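Local atomic coordinates of hypothetical methylmalonyl-CoA decarboxylase alpha subunit (PDB entry 1X0U), a protein that is of uncharacterised function but belongs to the carboxyl transferase family, with a crotonase-type fold, and assembles from six copies of the chain. Residues T64-E68 against F69-K73; G105-E109 against T110-K114; G172-G176 against G177-S181. All coordinates share one frame; numbering follows the deposited sequence.

Interaction 1 of 3, residues T64-E68 against F69-K73; sequences TRATE and FGLDK
A type I' β-turn with F69 and G70 at its corners brings L71 back against E68 and A66, within the long loop that leads from strand 56-57 to strand 81-88 of the carboxyl transferase chain. Both corner residues have positive phi, and the value of 83° at G70 is one that glycine takes easily. L71 N donates to E68 O across the turn at 3.2 Å, although the position of this oxygen is doubtful, so the bond is tentative. The chain then turns again at once, K73 N reaching G70 O at 2.7 Å. The CB atoms of A66 and L71 meet at 3.9 Å, while the T64 methyl CG2 rests 3.8 Å from L71 O. D72 CG stands beyond the T67 carbonyl oxygen, 3.8 Å from T67 O, in van der Waals contact, and the D72 carboxylate pairs with the K73 ammonium. Around the turn, A66 O bonds to R75, and L447 of a second subunit packs on F69, so the corner lies at a subunit interface. An ST turn starts the segment: with chi1 at 175°, T64 OG1 swings away from its own N to the carbonyl side, from where it bonds to E142 and also accepts A66 N at 3.1 Å, with an N-H...O angle of 160°.

Interaction 2 of 3, residues G105-E109 against T110-K114; sequences GSLGE and THANK
L107 packs on H111 through a CH-pi contact and methyl packing. The CA of L107 sits almost squarely over one face of the imidazole, 4.0 Å from the ring centroid and only 7° off the normal. The leucine side chain crosses the histidine at about a right angle, with L107 CD1 3.7 Å from H111 CD2; the other methyl, CD2, reaches A112 CB at 4.1 Å. With chi1 of 176° the H111 ring extends away from its own backbone N and back toward residues 105-108. Its nitrogens are held from outside the two segments, ND1 by the carbonyl of D79 and NE2 by the side chain of Q98, so the buried ring is fixed on both polar sides.

Backbone hydrogen bonds make up the second group, and they open helix 109-125, with G108 as its N-cap. A112 N donates to G108 O at 2.7 Å, and N113 N to E109 O at 3.0 Å with an N-H...O angle of 167°. The amide of E109, in this first turn, is taken up by the carboxylate of E142, while T110 OG1 bonds to the carbonyl of T63.

A water links two side chains of the first turn. E109 and N113 run side by side in the same direction, and the water spans them, donating to E109 OE1 at 2.8 Å and accepting from N113 ND2 at 2.8 Å. E109 OE1 also forms a long, weak ion pair with R65 of a third subunit.

Interaction 3 of 3, residues G172-G176 against G177-S181; sequences GPAAG and GAVYS
The carbonyl oxygen of G176 accepts V179 N at 3.0 Å, the shorter of the two hydrogen bonds that cross from 172-176 to 177-181; the N-H...O angle is 158°, and the donor is tilted 31° from the carbonyl plane. One residue earlier, A178 N donates to A175 O at 3.3 Å, coming in from above the carbonyl plane. That bond closes a type II' β-turn with G176 and G177 at its corners, and G176 takes the positive phi (55°) that the first corner of such a turn requires. The next bond overlaps it, and the chain goes from strand 173-175 into helical backbone angles from G177 on, ahead of helix 180-184. A glycine-rich turn of this kind, between a strand and a helix, recurs in the crotonase fold, where relatives use backbone N-H groups near such a helix start to form an oxyanion hole; the position of this turn is consistent with that layout. Inside the bend the contacts are apolar and small: A174 CB meets A178 CB at 3.9 Å, and V179 CG2 lies 4.4 Å from A174 CB. The A178 methyl also rests 3.4 Å from A175 O. Strand 173-175 pairs in parallel with strand 197-199, whose M198 covers A174 and V179, while helix 144-160 presents Y150 to A178 and F154 to Y180, and I384 of a second subunit packs on V179 and Y180.

How the interactions relate
From the N terminus, the three contacts follow one another in series; each closes only a local turn, and none nests within or crosses another. Interaction 1 bends the loop between strands 56-57 and 81-88, interaction 2 starts helix 109-125 after strand 91-98, and interaction 3 leads strand 173-175 toward helix 180-184. Interactions 1 and 2 touch, T64 CA lying 3.7 Å from T110 OG1, and E142 bonds to both. Interactions 2 and 3 do not touch, their nearest atoms being about 6 Å apart, but Y150 of helix 144-160 meets L107 of one and A178 of the other. Interactions 1 and 3 both border the second subunit, their centres about 23 Å apart.

Interaction 1 of 3, residues T64-E68 against F69-K73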
loop_
_atom_site.group_PDB
_atom_site.type_symbol
_atom_site.label_atom_id
_atom_site.label_comp_id
_atom_site.label_asym_id
_atom_site.label_seq_id
_atom_site.Cartn_x
_atom_site.Cartn_y
_atom_site.Cartn_z
ATOM N N THR A 64 17.904 -2.629 40.018
ATOM C CA THR A 64 18.126 -4.009 39.607
ATOM C C THR A 64 17.215 -4.908 40.430
ATOM O O THR A 64 16.827 -4.554 41.540
ATOM C CB THR A 64 19.573 -4.451 39.843
ATOM O OG1 THR A 64 19.693 -5.841 39.521
ATOM C CG2 THR A 64 19.974 -4.231 41.302
ATOM N N ARG A 65 16.876 -6.065 39.873
ATOM C CA ARG A 65 16.014 -7.028 40.545
ATOM C C ARG A 65 16.793 -8.293 40.864
ATOM O O ARG A 65 16.251 -9.234 41.450
ATOM C CB ARG A 65 14.828 -7.388 39.654
ATOM C CG ARG A 65 13.985 -6.202 39.246
ATOM C CD ARG A 65 12.889 -6.644 38.324
ATOM N NE ARG A 65 12.094 -5.534 37.816
ATOM C CZ ARG A 65 11.004 -5.694 37.073
ATOM N NH1 ARG A 65 10.593 -6.915 36.763
ATOM N NH2 ARG A 65 10.327 -4.641 36.637
ATOM N N ALA A 66 18.060 -8.325 40.457
ATOM C CA ALA A 66 18.905 -9.484 40.712
ATOM C C ALA A 66 19.107 -9.602 42.216
ATOM O O ALA A 66 19.029 -8.607 42.933
ATOM C CB ALA A 66 20.248 -9.323 40.014
ATOM N N THR A 67 19.371 -10.813 42.692
ATOM C CA THR A 67 19.568 -11.025 44.121
ATOM C C THR A 67 20.915 -11.675 44.415
ATOM O O THR A 67 21.424 -11.594 45.535
ATOM C CB THR A 67 18.468 -11.933 44.703
ATOM O OG1 THR A 67 19.010 -13.242 44.927
ATOM C CG2 THR A 67 17.293 -12.044 43.732
ATOM N N GLU A 68 21.488 -12.312 43.400
ATOM C CA GLU A 68 22.760 -13.001 43.540
ATOM C C GLU A 68 23.974 -12.081 43.623
ATOM O O GLU A 68 23.954 -10.955 43.136
ATOM C CB GLU A 68 22.918 -13.990 42.387
ATOM C CG GLU A 68 21.834 -15.056 42.377
ATOM C CD GLU A 68 21.770 -15.823 41.075
ATOM O OE1 GLU A 68 22.761 -16.503 40.730
ATOM O OE2 GLU A 68 20.723 -15.740 40.395
ATOM N N PHE A 69 25.030 -12.581 44.260
ATOM C CA PHE A 69 26.275 -11.846 44.436
ATOM C C PHE A 69 26.114 -10.505 45.149
ATOM O O PHE A 69 26.868 -9.564 44.908
ATOM C CB PHE A 69 26.973 -11.654 43.085
ATOM C CG PHE A 69 27.411 -12.945 42.444
ATOM C CD1 PHE A 69 26.496 -13.757 41.781
ATOM C CD2 PHE A 69 28.733 -13.368 42.537
ATOM C CE1 PHE A 69 26.891 -14.976 41.219
ATOM C CE2 PHE A 69 29.138 -14.583 41.982
ATOM C CZ PHE A 69 28.215 -15.388 41.322
ATOM N N GLY A 70 25.129 -10.432 46.037
ATOM C CA GLY A 70 24.914 -9.220 46.805
ATOM C C GLY A 70 24.118 -8.122 46.139
ATOM O O GLY A 70 23.874 -7.080 46.751
ATOM N N LEU A 71 23.701 -8.340 44.895
ATOM C CA LEU A 71 22.932 -7.328 44.169
ATOM C C LEU A 71 21.658 -6.919 44.913
ATOM O O LEU A 71 21.040 -5.902 44.592
ATOM C CB LEU A 71 22.582 -7.829 42.763
ATOM C CG LEU A 71 23.687 -7.815 41.697
ATOM C CD1 LEU A 71 23.965 -6.395 41.252
ATOM C CD2 LEU A 71 24.947 -8.461 42.246
ATOM N N ASP A 72 21.269 -7.713 45.908
ATOM C CA ASP A 72 20.079 -7.405 46.697
ATOM C C ASP A 72 20.371 -6.258 47.664
ATOM O O ASP A 72 19.454 -5.653 48.225
ATOM C CB ASP A 72 19.619 -8.637 47.486
ATOM C CG ASP A 72 20.716 -9.217 48.360
ATOM O OD1 ASP A 72 20.439 -10.194 49.090
ATOM O OD2 ASP A 72 21.853 -8.703 48.320
ATOM N N LYS A 73 21.657 -5.969 47.852
ATOM C CA LYS A 73 22.095 -4.897 48.736
ATOM C C LYS A 73 22.472 -3.655 47.920
ATOM O O LYS A 73 22.145 -2.522 48.299
ATOM C CB LYS A 73 23.307 -5.364 49.547
ATOM C CG LYS A 73 23.150 -6.752 50.143
ATOM C CD LYS A 73 22.035 -6.805 51.180
ATOM C CE LYS A 73 21.528 -8.232 51.376
ATOM N NZ LYS A 73 22.629 -9.226 51.543
#

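Interaction 2 of 3, residues G105-E109 against T110-K114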
loop_
_atom_site.group_PDB
_atom_site.type_symbol
_atom_site.label_atom_id
_atom_site.label_comp_id
_atom_site.label_asym_id
_atom_site.label_seq_id
_atom_site.Cartn_x
_atom_site.Cartn_y
_atom_site.Cartn_z
ATOM N N GLY A 105 29.642 0.962 35.556
ATOM C CA GLY A 105 28.742 1.160 34.431
ATOM C C GLY A 105 28.315 -0.133 33.750
ATOM O O GLY A 105 27.808 -0.103 32.636
ATOM N N SER A 106 28.508 -1.267 34.419
ATOM C CA SER A 106 28.151 -2.570 33.864
ATOM C C SER A 106 26.714 -2.621 33.343
ATOM O O SER A 106 25.839 -1.903 33.826
ATOM C CB SER A 106 28.371 -3.670 34.908
ATOM O OG SER A 106 27.607 -3.441 36.077
ATOM N N LEU A 107 26.479 -3.482 32.355
ATOM C CA LEU A 107 25.156 -3.598 31.749
ATOM C C LEU A 107 24.203 -4.532 32.498
ATOM O O LEU A 107 24.214 -5.746 32.282
ATOM C CB LEU A 107 25.279 -4.074 30.298
ATOM C CG LEU A 107 24.012 -3.832 29.476
ATOM C CD1 LEU A 107 24.212 -2.574 28.644
ATOM C CD2 LEU A 107 23.718 -5.016 28.570
ATOM N N GLY A 108 23.375 -3.965 33.369
ATOM C CA GLY A 108 22.424 -4.778 34.108
ATOM C C GLY A 108 21.176 -5.015 33.269
ATOM O O GLY A 108 20.960 -4.320 32.267
ATOM N N GLU A 109 20.363 -5.997 33.659
ATOM C CA GLU A 109 19.134 -6.292 32.930
ATOM C C GLU A 109 18.238 -5.055 32.912
ATOM O O GLU A 109 17.743 -4.659 31.862
ATOM C CB GLU A 109 18.377 -7.460 33.581
ATOM C CG GLU A 109 17.198 -7.978 32.746
ATOM C CD GLU A 109 16.300 -8.935 33.521
ATOM O OE1 GLU A 109 15.379 -9.525 32.917
ATOM O OE2 GLU A 109 16.510 -9.093 34.743
ATOM N N THR A 110 18.026 -4.451 34.076
ATOM C CA THR A 110 17.196 -3.250 34.181
ATOM C C THR A 110 17.894 -2.104 33.440
ATOM O O THR A 110 17.245 -1.256 32.825
ATOM C CB THR A 110 16.978 -2.851 35.659
ATOM O OG1 THR A 110 16.341 -3.934 36.347
ATOM C CG2 THR A 110 16.100 -1.604 35.765
ATOM N N HIS A 111 19.222 -2.107 33.515
ATOM C CA HIS A 111 20.078 -1.114 32.856
ATOM C C HIS A 111 19.819 -1.183 31.346
ATOM O O HIS A 111 19.619 -0.163 30.691
ATOM C CB HIS A 111 21.542 -1.438 33.191
ATOM C CG HIS A 111 22.554 -0.567 32.514
ATOM N ND1 HIS A 111 23.608 0.000 33.198
ATOM C CD2 HIS A 111 22.750 -0.266 31.207
ATOM C CE1 HIS A 111 24.413 0.605 32.343
ATOM N NE2 HIS A 111 23.915 0.458 31.127
ATOM N N ALA A 112 19.798 -2.396 30.811
ATOM C CA ALA A 112 19.542 -2.602 29.392
ATOM C C ALA A 112 18.135 -2.155 28.986
ATOM O O ALA A 112 17.968 -1.434 27.996
ATOM C CB ALA A 112 19.749 -4.064 29.032
ATOM N N ASN A 113 17.123 -2.570 29.740
ATOM C CA ASN A 113 15.749 -2.191 29.401
ATOM C C ASN A 113 15.508 -0.680 29.377
ATOM O O ASN A 113 14.657 -0.201 28.623
ATOM C CB ASN A 113 14.751 -2.877 30.342
ATOM C CG ASN A 113 14.827 -4.392 30.248
ATOM O OD1 ASN A 113 15.060 -4.939 29.170
ATOM N ND2 ASN A 113 14.626 -5.077 31.370
ATOM N N LYS A 114 16.240 0.074 30.196
ATOM C CA LYS A 114 16.084 1.528 30.181
ATOM C C LYS A 114 16.584 2.059 28.835
ATOM O O LYS A 114 15.973 2.937 28.231
ATOM C CB LYS A 114 16.877 2.176 31.312
ATOM C CG LYS A 114 16.334 1.865 32.710
ATOM C CD LYS A 114 17.124 2.599 33.787
ATOM C CE LYS A 114 16.928 4.112 33.674
ATOM N NZ LYS A 114 17.781 4.869 34.642
HETATM O O HOH W 1 13.902 -7.807 31.313
#

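Interaction 3 of 3, residues G172-G176 against G177-S181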
loop_
_atom_site.group_PDB
_atom_site.type_symbol
_atom_site.label_atom_id
_atom_site.label_comp_id
_atom_site.label_asym_id
_atom_site.label_seq_id
_atom_site.Cartn_x
_atom_site.Cartn_y
_atom_site.Cartn_z
ATOM N N GLY A 172 34.449 5.496 27.612
ATOM C CA GLY A 172 34.762 4.558 28.676
ATOM C C GLY A 172 35.632 3.394 28.230
ATOM O O GLY A 172 36.136 3.400 27.110
ATOM N N PRO A 173 35.835 2.380 29.094
ATOM C CA PRO A 173 36.640 1.178 28.849
ATOM C C PRO A 173 35.776 -0.034 28.495
ATOM O O PRO A 173 35.620 -0.946 29.302
ATOM C CB PRO A 173 37.345 0.989 30.176
ATOM C CG PRO A 173 36.246 1.295 31.140
ATOM C CD PRO A 173 35.505 2.490 30.528
ATOM N N ALA A 174 35.241 -0.046 27.281
ATOM C CA ALA A 174 34.378 -1.127 26.829
ATOM C C ALA A 174 35.069 -2.447 26.484
ATOM O O ALA A 174 36.055 -2.485 25.732
ATOM C CB ALA A 174 33.552 -0.653 25.628
ATOM N N ALA A 175 34.531 -3.536 27.031
ATOM C CA ALA A 175 35.038 -4.883 26.779
ATOM C C ALA A 175 33.844 -5.793 26.502
ATOM O O ALA A 175 32.733 -5.512 26.946
ATOM C CB ALA A 175 35.818 -5.390 27.990
ATOM N N GLY A 176 34.075 -6.873 25.766
ATOM C CA GLY A 176 33.004 -7.799 25.456
ATOM C C GLY A 176 31.794 -7.166 24.791
ATOM O O GLY A 176 31.926 -6.269 23.957
ATOM N N GLY A 177 30.606 -7.620 25.184
ATOM C CA GLY A 177 29.370 -7.108 24.612
ATOM C C GLY A 177 29.145 -5.603 24.621
ATOM O O GLY A 177 28.312 -5.114 23.875
ATOM N N ALA A 178 29.876 -4.872 25.458
ATOM C CA ALA A 178 29.731 -3.413 25.553
ATOM C C ALA A 178 30.195 -2.754 24.255
ATOM O O ALA A 178 29.927 -1.574 23.994
ATOM C CB ALA A 178 30.563 -2.892 26.721
ATOM N N VAL A 179 30.883 -3.555 23.448
ATOM C CA VAL A 179 31.456 -3.145 22.183
ATOM C C VAL A 179 30.503 -3.195 20.972
ATOM O O VAL A 179 30.615 -2.390 20.046
ATOM C CB VAL A 179 32.706 -4.037 21.905
ATOM C CG1 VAL A 179 32.639 -4.641 20.526
ATOM C CG2 VAL A 179 33.971 -3.239 22.103
ATOM N N TYR A 180 29.559 -4.123 20.992
ATOM C CA TYR A 180 28.662 -4.312 19.861
ATOM C C TYR A 180 27.551 -3.323 19.537
ATOM O O TYR A 180 27.288 -3.089 18.357
ATOM C CB TYR A 180 28.105 -5.730 19.906
ATOM C CG TYR A 180 29.141 -6.744 19.506
ATOM C CD1 TYR A 180 29.494 -7.784 20.357
ATOM C CD2 TYR A 180 29.783 -6.657 18.266
ATOM C CE1 TYR A 180 30.465 -8.723 19.989
ATOM C CE2 TYR A 180 30.753 -7.585 17.886
ATOM C CZ TYR A 180 31.089 -8.619 18.750
ATOM O OH TYR A 180 32.023 -9.556 18.362
ATOM N N SER A 181 26.879 -2.757 20.537
ATOM C CA SER A 181 25.840 -1.788 20.226
ATOM C C SER A 181 26.491 -0.611 19.459
ATOM O O SER A 181 25.945 -0.122 18.470
ATOM C CB SER A 181 25.151 -1.293 21.503
ATOM O OG SER A 181 24.046 -0.452 21.197
#